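Local coordinates for protein alpha-L-arabinosidase (Xanthomonas axonopodis pv. citri, PDB 6D25) that probably removes arabinofuranose side groups from arabinoxylans, including internal di-substituted ones, as a trimeric GH51 glycoside hydrolase, at residues A84-I89 with M140-L145; E250-E255 with D261-H266; A307-Y312 with K316-V321. All blocks are in the same frame, centred on the assembly; numbering follows the deposited sequence.

Contact 1. Residues A84-I89 with M140-L145; sequences AALKAI and MDFTEL
Lys87 and Leu145 bring their helices closest, with CA atoms 8.9 Å apart, so the two backbones never touch and side chains bridge the gap. In the (beta/alpha)8 barrel to which they belong, helix 80-88 follows the first strand of the parallel barrel and helix 136-146 follows the second. The contact thus illustrates how neighbouring helices in the outer layer of such a barrel can meet through very few groups; only about 105 Å² is buried.

One of the two bridges is apolar. Leu86 points toward the other helix and sets its CD1 methyl at the edge of the Phe142 ring, near the ring plane, with CD1 4.1 Å from CZ of Phe142. The ring reaches this far because its CG lies anti to the backbone N (chi1 179°), and the two side chains cross at about a right angle. Phe142 also meets the ring of Tyr78, while Met140 packs on Ala150 and Ile152 of strand 149-154.

The second bridge lies nearer solvent. The Lys87 chain bends at chi3 (77°) and draws alongside the carbonyl of Leu145, its CD 4.0 Å from that O. A water sits between the Lys87 amine and the same carbonyl, accepting from one and donating to the other, although its separation from the amine is short enough to be doubtful. Within helix 136-146 the Met140 O serves two donors, Glu144 N and Thr143 OG1, the latter at 2.6 Å and tilted 20° from the carbonyl plane.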
loop_
_atom_site.group_PDB
_atom_site.type_symbol
_atom_site.label_atom_id
_atom_site.label_comp_id
_atom_site.label_asym_id
_atom_site.label_seq_id
_atom_site.Cartn_x
_atom_site.Cartn_y
_atom_site.Cartn_z
ATOM N N ALA A 84 -33.345 17.686 18.470
ATOM C CA ALA A 84 -34.350 18.662 18.109
ATOM C C ALA A 84 -33.685 19.895 17.468
ATOM O O ALA A 84 -34.175 20.461 16.461
ATOM C CB ALA A 84 -35.165 19.000 19.323
ATOM N N ALA A 85 -32.572 20.328 18.040
ATOM C CA ALA A 85 -31.906 21.529 17.548
ATOM C C ALA A 85 -31.362 21.319 16.122
ATOM O O ALA A 85 -31.436 22.206 15.273
ATOM C CB ALA A 85 -30.832 21.930 18.512
ATOM N N LEU A 86 -30.811 20.150 15.845
ATOM C CA LEU A 86 -30.257 19.903 14.524
ATOM C C LEU A 86 -31.386 19.715 13.500
ATOM O O LEU A 86 -31.277 20.180 12.352
ATOM C CB LEU A 86 -29.338 18.679 14.564
ATOM C CG LEU A 86 -28.072 18.867 15.412
ATOM C CD1 LEU A 86 -27.322 17.562 15.505
ATOM C CD2 LEU A 86 -27.173 19.960 14.821
ATOM N N LYS A 87 -32.473 19.060 13.898
ATOM C CA LYS A 87 -33.628 18.960 12.989
ATOM C C LYS A 87 -34.133 20.364 12.621
ATOM O O LYS A 87 -34.536 20.578 11.478
ATOM C CB LYS A 87 -34.759 18.144 13.619
ATOM C CG LYS A 87 -34.471 16.657 13.626
ATOM C CD LYS A 87 -35.573 15.833 14.242
ATOM C CE LYS A 87 -36.728 15.679 13.275
ATOM N NZ LYS A 87 -37.701 14.719 13.818
ATOM N N ALA A 88 -34.119 21.290 13.575
ATOM C CA ALA A 88 -34.710 22.609 13.334
ATOM C C ALA A 88 -33.886 23.400 12.301
ATOM O O ALA A 88 -34.441 24.311 11.701
ATOM C CB ALA A 88 -34.833 23.395 14.630
ATOM N N ILE A 89 -32.619 23.077 12.069
ATOM C CA ILE A 89 -31.860 23.793 11.006
ATOM C C ILE A 89 -31.735 22.931 9.736
ATOM O O ILE A 89 -31.015 23.333 8.790
ATOM C CB ILE A 89 -30.496 24.295 11.512
ATOM C CG1 ILE A 89 -29.611 23.182 12.044
ATOM C CG2 ILE A 89 -30.680 25.395 12.523
ATOM C CD1 ILE A 89 -28.147 23.572 12.214
ATOM N N MET A 140 -25.450 5.724 11.615
ATOM C CA MET A 140 -26.358 5.687 10.474
ATOM C C MET A 140 -27.813 5.844 10.931
ATOM O O MET A 140 -28.611 6.544 10.258
ATOM C CB MET A 140 -26.174 4.405 9.654
ATOM C CG MET A 140 -24.838 4.334 8.960
ATOM S SD MET A 140 -24.501 5.744 7.848
ATOM C CE MET A 140 -25.656 5.334 6.550
ATOM N N ASP A 141 -28.183 5.236 12.044
ATOM C CA ASP A 141 -29.544 5.382 12.556
ATOM C C ASP A 141 -29.756 6.819 13.060
ATOM O O ASP A 141 -30.874 7.330 12.993
ATOM C CB ASP A 141 -29.852 4.341 13.636
ATOM C CG ASP A 141 -29.980 2.919 13.112
ATOM O OD1 ASP A 141 -30.206 2.739 11.882
ATOM O OD2 ASP A 141 -29.821 2.002 13.941
ATOM N N PHE A 142 -28.728 7.472 13.526
ATOM C CA PHE A 142 -28.816 8.912 13.894
ATOM C C PHE A 142 -29.125 9.752 12.645
ATOM O O PHE A 142 -30.007 10.644 12.720
ATOM C CB PHE A 142 -27.514 9.373 14.548
ATOM C CG PHE A 142 -27.452 10.823 14.952
ATOM C CD1 PHE A 142 -28.204 11.274 16.015
ATOM C CD2 PHE A 142 -26.612 11.714 14.300
ATOM C CE1 PHE A 142 -28.114 12.586 16.441
ATOM C CE2 PHE A 142 -26.500 13.030 14.755
ATOM C CZ PHE A 142 -27.273 13.464 15.796
ATOM N N THR A 143 -28.467 9.469 11.525
ATOM C CA THR A 143 -28.773 10.225 10.300
ATOM C C THR A 143 -30.243 10.037 9.921
ATOM O O THR A 143 -30.889 11.021 9.527
ATOM C CB THR A 143 -27.850 9.904 9.113
ATOM O OG1 THR A 143 -28.042 8.552 8.675
ATOM C CG2 THR A 143 -26.392 10.163 9.464
ATOM N N GLU A 144 -30.787 8.827 10.066
ATOM C CA GLU A 144 -32.188 8.605 9.718
ATOM C C GLU A 144 -33.104 9.346 10.694
ATOM O O GLU A 144 -34.108 9.895 10.256
ATOM C CB GLU A 144 -32.532 7.119 9.654
ATOM C CG GLU A 144 -31.907 6.465 8.441
ATOM C CD GLU A 144 -32.503 5.161 7.994
ATOM O OE1 GLU A 144 -33.347 4.587 8.770
ATOM O OE2 GLU A 144 -32.101 4.685 6.904
ATOM N N LEU A 145 -32.749 9.387 11.983
ATOM C CA LEU A 145 -33.571 10.097 12.952
ATOM C C LEU A 145 -33.630 11.590 12.594
ATOM O O LEU A 145 -34.654 12.208 12.763
ATOM C CB LEU A 145 -32.988 9.898 14.358
ATOM C CG LEU A 145 -33.806 10.475 15.522
ATOM C CD1 LEU A 145 -35.175 9.817 15.641
ATOM C CD2 LEU A 145 -33.072 10.292 16.832
HETATM O O HOH W 1 -36.833 12.492 14.150
#

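Contact 2. Residues E250-E255 with D261-H266; sequences EVMMRE and DGLSMH
Met252, Met253 and Leu263 form a small, wholly buried apolar contact between a helix and the strand that follows it. They belong to a beta-alpha-beta unit of the (beta/alpha)8 barrel, in which strand 235-238 leads through helix 246-256 into strand 262-269. The example shows how one strand residue can meet two consecutive helix residues by dividing its branches between them. Leu263 points toward the helix with CG anti to its backbone N (chi1 179°). One methyl, Leu263 CD1, lies 4.2 Å from CB of Met252, at the root of that side chain. The other, Leu263 CD2, is 4.0 Å from SD of Met253, and here the two side chains cross obliquely.

Both methionine chains bend at chi2 and chi3. Met252 also packs on Val212 and Ala216 of helix 212-224, whereas Met253 touches Met309 and Tyr312 of helix 285-312, so the pair links this helix to a neighbour on either side in the chain. On the helix itself, away from the strand, Arg254 and Glu255 form a salt bridge; Glu255 also packs on Arg211 of a second subunit. Arg254 NE meets the anti side of Glu255 OE2 at 2.9 Å with a nearly straight N-H...O angle of 167°.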
loop_
_atom_site.group_PDB
_atom_site.type_symbol
_atom_site.label_atom_id
_atom_site.label_comp_id
_atom_site.label_asym_id
_atom_site.label_seq_id
_atom_site.Cartn_x
_atom_site.Cartn_y
_atom_site.Cartn_z
ATOM N N GLU A 250 -3.867 20.427 -8.976
ATOM C CA GLU A 250 -3.405 20.187 -10.323
ATOM C C GLU A 250 -3.177 18.673 -10.538
ATOM O O GLU A 250 -3.635 18.103 -11.543
ATOM C CB GLU A 250 -2.130 20.990 -10.573
ATOM C CG GLU A 250 -1.440 20.655 -11.861
ATOM C CD GLU A 250 -2.050 21.297 -13.084
ATOM O OE1 GLU A 250 -2.673 22.363 -12.956
ATOM O OE2 GLU A 250 -1.859 20.720 -14.184
ATOM N N VAL A 251 -2.426 18.030 -9.639
ATOM C CA VAL A 251 -2.083 16.633 -9.862
ATOM C C VAL A 251 -3.307 15.755 -9.636
ATOM O O VAL A 251 -3.521 14.828 -10.416
ATOM C CB VAL A 251 -0.886 16.201 -8.992
ATOM C CG1 VAL A 251 -0.638 14.709 -9.093
ATOM C CG2 VAL A 251 0.349 16.990 -9.395
ATOM N N MET A 252 -4.077 15.978 -8.584
ATOM C CA MET A 252 -5.214 15.100 -8.343
ATOM C C MET A 252 -6.170 15.174 -9.547
ATOM O O MET A 252 -6.712 14.137 -9.968
ATOM C CB MET A 252 -6.022 15.465 -7.096
ATOM C CG MET A 252 -5.344 15.162 -5.827
ATOM S SD MET A 252 -5.020 13.369 -5.499
ATOM C CE MET A 252 -6.572 12.655 -5.975
ATOM N N MET A 253 -6.406 16.376 -10.077
ATOM C CA MET A 253 -7.341 16.499 -11.199
ATOM C C MET A 253 -6.721 15.900 -12.470
ATOM O O MET A 253 -7.397 15.154 -13.192
ATOM C CB MET A 253 -7.739 17.979 -11.417
ATOM C CG MET A 253 -8.591 18.537 -10.324
ATOM S SD MET A 253 -10.140 17.668 -10.036
ATOM C CE MET A 253 -11.037 18.193 -11.496
ATOM N N ARG A 254 -5.458 16.225 -12.747
ATOM C CA ARG A 254 -4.781 15.708 -13.934
ATOM C C ARG A 254 -4.820 14.165 -13.912
ATOM O O ARG A 254 -5.053 13.530 -14.924
ATOM C CB ARG A 254 -3.314 16.140 -14.000
ATOM C CG ARG A 254 -2.525 15.659 -15.208
ATOM C CD ARG A 254 -1.060 16.133 -15.063
ATOM N NE ARG A 254 -0.320 15.323 -14.081
ATOM C CZ ARG A 254 0.640 15.763 -13.267
ATOM N NH1 ARG A 254 1.043 17.025 -13.294
ATOM N NH2 ARG A 254 1.240 14.909 -12.448
ATOM N N GLU A 255 -4.547 13.571 -12.760
ATOM C CA GLU A 255 -4.321 12.147 -12.673
ATOM C C GLU A 255 -5.617 11.378 -12.404
ATOM O O GLU A 255 -5.671 10.194 -12.740
ATOM C CB GLU A 255 -3.305 11.761 -11.584
ATOM C CG GLU A 255 -1.922 12.254 -11.859
ATOM C CD GLU A 255 -1.332 11.749 -13.186
ATOM O OE1 GLU A 255 -1.558 10.616 -13.544
ATOM O OE2 GLU A 255 -0.609 12.496 -13.824
ATOM N N ASP A 261 -16.275 12.067 -7.874
ATOM C CA ASP A 261 -17.514 12.881 -7.969
ATOM C C ASP A 261 -17.296 14.239 -7.291
ATOM O O ASP A 261 -18.023 15.219 -7.571
ATOM C CB ASP A 261 -18.686 12.099 -7.363
ATOM C CG ASP A 261 -18.856 10.785 -8.093
ATOM O OD1 ASP A 261 -19.222 10.852 -9.268
ATOM O OD2 ASP A 261 -18.519 9.687 -7.516
ATOM N N GLY A 262 -16.292 14.306 -6.430
ATOM C CA GLY A 262 -15.956 15.528 -5.716
ATOM C C GLY A 262 -14.494 15.527 -5.308
ATOM O O GLY A 262 -13.852 14.434 -5.231
ATOM N N LEU A 263 -13.956 16.714 -5.059
ATOM C CA LEU A 263 -12.591 16.902 -4.584
ATOM C C LEU A 263 -12.664 17.768 -3.322
ATOM O O LEU A 263 -13.217 18.850 -3.380
ATOM C CB LEU A 263 -11.751 17.593 -5.650
ATOM C CG LEU A 263 -10.297 17.853 -5.246
ATOM C CD1 LEU A 263 -9.537 16.555 -5.149
ATOM C CD2 LEU A 263 -9.604 18.761 -6.234
ATOM N N SER A 264 -12.140 17.292 -2.195
ATOM C CA SER A 264 -12.256 18.053 -0.955
ATOM C C SER A 264 -11.174 19.138 -0.881
ATOM O O SER A 264 -10.105 18.969 -1.383
ATOM C CB SER A 264 -12.242 17.168 0.244
ATOM O OG SER A 264 -10.980 16.577 0.383
ATOM N N MET A 265 -11.501 20.264 -0.306
ATOM C CA MET A 265 -10.530 21.269 0.068
ATOM C C MET A 265 -10.798 21.677 1.522
ATOM O O MET A 265 -11.908 21.559 1.986
ATOM C CB MET A 265 -10.586 22.489 -0.847
ATOM C CG MET A 265 -11.839 23.290 -0.798
ATOM S SD MET A 265 -11.587 24.958 -1.610
ATOM C CE MET A 265 -10.784 25.852 -0.280
ATOM N N HIS A 266 -9.760 22.113 2.203
ATOM C CA HIS A 266 -9.809 22.444 3.629
ATOM C C HIS A 266 -9.196 23.834 3.805
ATOM O O HIS A 266 -8.096 24.062 3.281
ATOM C CB HIS A 266 -9.009 21.451 4.482
ATOM C CG HIS A 266 -9.549 20.065 4.443
ATOM N ND1 HIS A 266 -8.893 18.994 4.966
ATOM C CD2 HIS A 266 -10.733 19.577 4.038
ATOM C CE1 HIS A 266 -9.619 17.911 4.849
ATOM N NE2 HIS A 266 -10.747 18.233 4.276
#

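Contact 3. Residues A307-Y312 with K316-V321; sequences AIMDKY and KKVALV
Met309 carries most of this contact, reaching from helix 285-312 to three successive residues of the returning chain. Its CG and SD extend outward before a bend at chi3 (81°) turns the CE methyl onto the backbone near Val318. There Met309 CE lies 3.6 Å from the Val318 O and 3.7 Å from CG1 of the same residue, touching both the peptide and one branch of the side chain; Met309 and Val318 cross at about a right angle. Met309 CE also passes 3.9 Å from the Ala319 O. One atom back, Met309 SD rests against Leu320, 3.9 Å from CD1 and 4.0 Å from CB.

This is the alpha-beta half of the next beta-alpha-beta unit of the (beta/alpha)8 barrel, strand 262-269, helix 285-312, strand 319-325, where the helix gives way through a short connection to the second strand. The alternation of the extended chain explains the choice of partners: Val318 and Leu320 point toward the helix, while Ala319 points away. Leu263 of the preceding strand also touches Met309, which therefore spans two adjacent strands.

Next along the helix, Asp310 comes near Lys316 without pairing with it. Its OD1 is 4.3 Å from the Lys316 CE, and the amine NZ stays 5.3 Å from OD1, a distance at which attraction is probably modest. The firm partner of OD1 is Arg365, which also donates to the Val318 O. Beyond it, Lys311 turns to helix 246-256, where its NZ forms a salt bridge with Glu250 OE1.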
loop_
_atom_site.group_PDB
_atom_site.type_symbol
_atom_site.label_atom_id
_atom_site.label_comp_id
_atom_site.label_asym_id
_atom_site.label_seq_id
_atom_site.Cartn_x
_atom_site.Cartn_y
_atom_site.Cartn_z
ATOM N N ALA A 307 -10.300 27.260 -10.951
ATOM C CA ALA A 307 -9.726 27.487 -12.275
ATOM C C ALA A 307 -8.842 26.299 -12.666
ATOM O O ALA A 307 -8.786 25.899 -13.851
ATOM C CB ALA A 307 -8.961 28.794 -12.301
ATOM N N ILE A 308 -8.145 25.713 -11.708
ATOM C CA ILE A 308 -7.375 24.507 -12.007
ATOM C C ILE A 308 -8.315 23.346 -12.369
ATOM O O ILE A 308 -8.035 22.587 -13.323
ATOM C CB ILE A 308 -6.443 24.147 -10.822
ATOM C CG1 ILE A 308 -5.407 25.243 -10.605
ATOM C CG2 ILE A 308 -5.785 22.797 -11.069
ATOM C CD1 ILE A 308 -4.713 25.176 -9.305
ATOM N N MET A 309 -9.389 23.176 -11.613
ATOM C CA MET A 309 -10.356 22.119 -11.902
ATOM C C MET A 309 -10.966 22.322 -13.296
ATOM O O MET A 309 -11.187 21.337 -13.992
ATOM C CB MET A 309 -11.464 22.054 -10.848
ATOM C CG MET A 309 -10.934 21.671 -9.499
ATOM S SD MET A 309 -12.134 21.725 -8.180
ATOM C CE MET A 309 -12.989 20.150 -8.414
ATOM N N ASP A 310 -11.155 23.574 -13.733
ATOM C CA ASP A 310 -11.739 23.850 -15.034
ATOM C C ASP A 310 -10.844 23.329 -16.163
ATOM O O ASP A 310 -11.349 22.969 -17.206
ATOM C CB ASP A 310 -11.964 25.341 -15.249
ATOM C CG ASP A 310 -13.090 25.970 -14.429
ATOM O OD1 ASP A 310 -13.939 25.218 -13.854
ATOM O OD2 ASP A 310 -13.091 27.231 -14.311
ATOM N N LYS A 311 -9.521 23.303 -15.966
ATOM C CA LYS A 311 -8.605 22.863 -17.023
ATOM C C LYS A 311 -8.834 21.387 -17.324
ATOM O O LYS A 311 -8.698 21.015 -18.454
ATOM C CB LYS A 311 -7.135 22.979 -16.605
ATOM C CG LYS A 311 -6.666 24.372 -16.275
ATOM C CD LYS A 311 -5.267 24.380 -15.665
ATOM C CE LYS A 311 -4.319 23.307 -16.170
ATOM N NZ LYS A 311 -2.952 23.570 -15.652
ATOM N N TYR A 312 -9.131 20.575 -16.318
ATOM C CA TYR A 312 -9.256 19.129 -16.506
ATOM C C TYR A 312 -10.723 18.702 -16.576
ATOM O O TYR A 312 -11.004 17.657 -17.134
ATOM C CB TYR A 312 -8.529 18.388 -15.375
ATOM C CG TYR A 312 -7.041 18.645 -15.430
ATOM C CD1 TYR A 312 -6.277 18.073 -16.434
ATOM C CD2 TYR A 312 -6.440 19.545 -14.566
ATOM C CE1 TYR A 312 -4.927 18.349 -16.555
ATOM C CE2 TYR A 312 -5.089 19.816 -14.672
ATOM C CZ TYR A 312 -4.330 19.203 -15.654
ATOM O OH TYR A 312 -2.995 19.483 -15.764
ATOM N N LYS A 316 -17.459 20.821 -15.196
ATOM C CA LYS A 316 -17.752 20.916 -13.780
ATOM C C LYS A 316 -18.512 19.685 -13.271
ATOM O O LYS A 316 -19.355 19.785 -12.353
ATOM C CB LYS A 316 -18.506 22.198 -13.424
ATOM C CG LYS A 316 -17.915 23.476 -13.994
ATOM C CD LYS A 316 -18.567 24.719 -13.384
ATOM C CE LYS A 316 -18.177 25.978 -14.124
ATOM N NZ LYS A 316 -18.906 26.021 -15.415
ATOM N N LYS A 317 -18.166 18.514 -13.769
ATOM C CA LYS A 317 -18.754 17.312 -13.236
ATOM C C LYS A 317 -18.270 17.043 -11.809
ATOM O O LYS A 317 -19.020 16.484 -11.002
ATOM C CB LYS A 317 -18.438 16.099 -14.125
ATOM C CG LYS A 317 -18.863 16.255 -15.568
ATOM C CD LYS A 317 -19.654 15.091 -16.183
ATOM C CE LYS A 317 -20.320 15.542 -17.467
ATOM N NZ LYS A 317 -19.306 15.729 -18.543
ATOM N N VAL A 318 -17.035 17.400 -11.502
ATOM C CA VAL A 318 -16.484 17.163 -10.167
ATOM C C VAL A 318 -16.811 18.368 -9.280
ATOM O O VAL A 318 -16.380 19.503 -9.565
ATOM C CB VAL A 318 -14.964 16.944 -10.218
ATOM C CG1 VAL A 318 -14.376 16.718 -8.841
ATOM C CG2 VAL A 318 -14.585 15.809 -11.181
ATOM N N ALA A 319 -17.535 18.124 -8.198
ATOM C CA ALA A 319 -17.802 19.173 -7.208
ATOM C C ALA A 319 -16.517 19.529 -6.460
ATOM O O ALA A 319 -15.717 18.648 -6.105
ATOM C CB ALA A 319 -18.844 18.709 -6.216
ATOM N N LEU A 320 -16.370 20.808 -6.134
ATOM C CA LEU A 320 -15.430 21.202 -5.114
ATOM C C LEU A 320 -16.186 21.156 -3.784
ATOM O O LEU A 320 -17.289 21.700 -3.643
ATOM C CB LEU A 320 -14.883 22.599 -5.421
ATOM C CG LEU A 320 -13.809 23.149 -4.493
ATOM C CD1 LEU A 320 -12.608 22.209 -4.378
ATOM C CD2 LEU A 320 -13.365 24.480 -5.039
ATOM N N VAL A 321 -15.606 20.417 -2.850
ATOM C CA VAL A 321 -16.242 20.056 -1.604
ATOM C C VAL A 321 -15.418 20.711 -0.479
ATOM O O VAL A 321 -14.276 20.309 -0.246
ATOM C CB VAL A 321 -16.294 18.531 -1.446
ATOM C CG1 VAL A 321 -16.830 18.110 -0.105
ATOM C CG2 VAL A 321 -17.109 17.893 -2.578
#

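Overall arrangement
The three contacts follow one another along the chain, each closing before the next opens, and all belong to the (beta/alpha)8 barrel rather than to the C-terminal beta-rich part. Contact 1 joins helices early in the barrel; its centre is about 30 Å from that of contact 2 and 31 Å from that of contact 3, with nearest atoms about 16 Å away in both cases. Contacts 2 and 3, only 8 Å apart between centres, touch directly: strands 262-269 and 319-325 are neighbours in the parallel sheet, with a probable hydrogen bond from Met265 N to Val321 O. Successive helix-strand steps therefore lie side by side and share this part of the barrel, while contact 1 ties helices elsewhere around it.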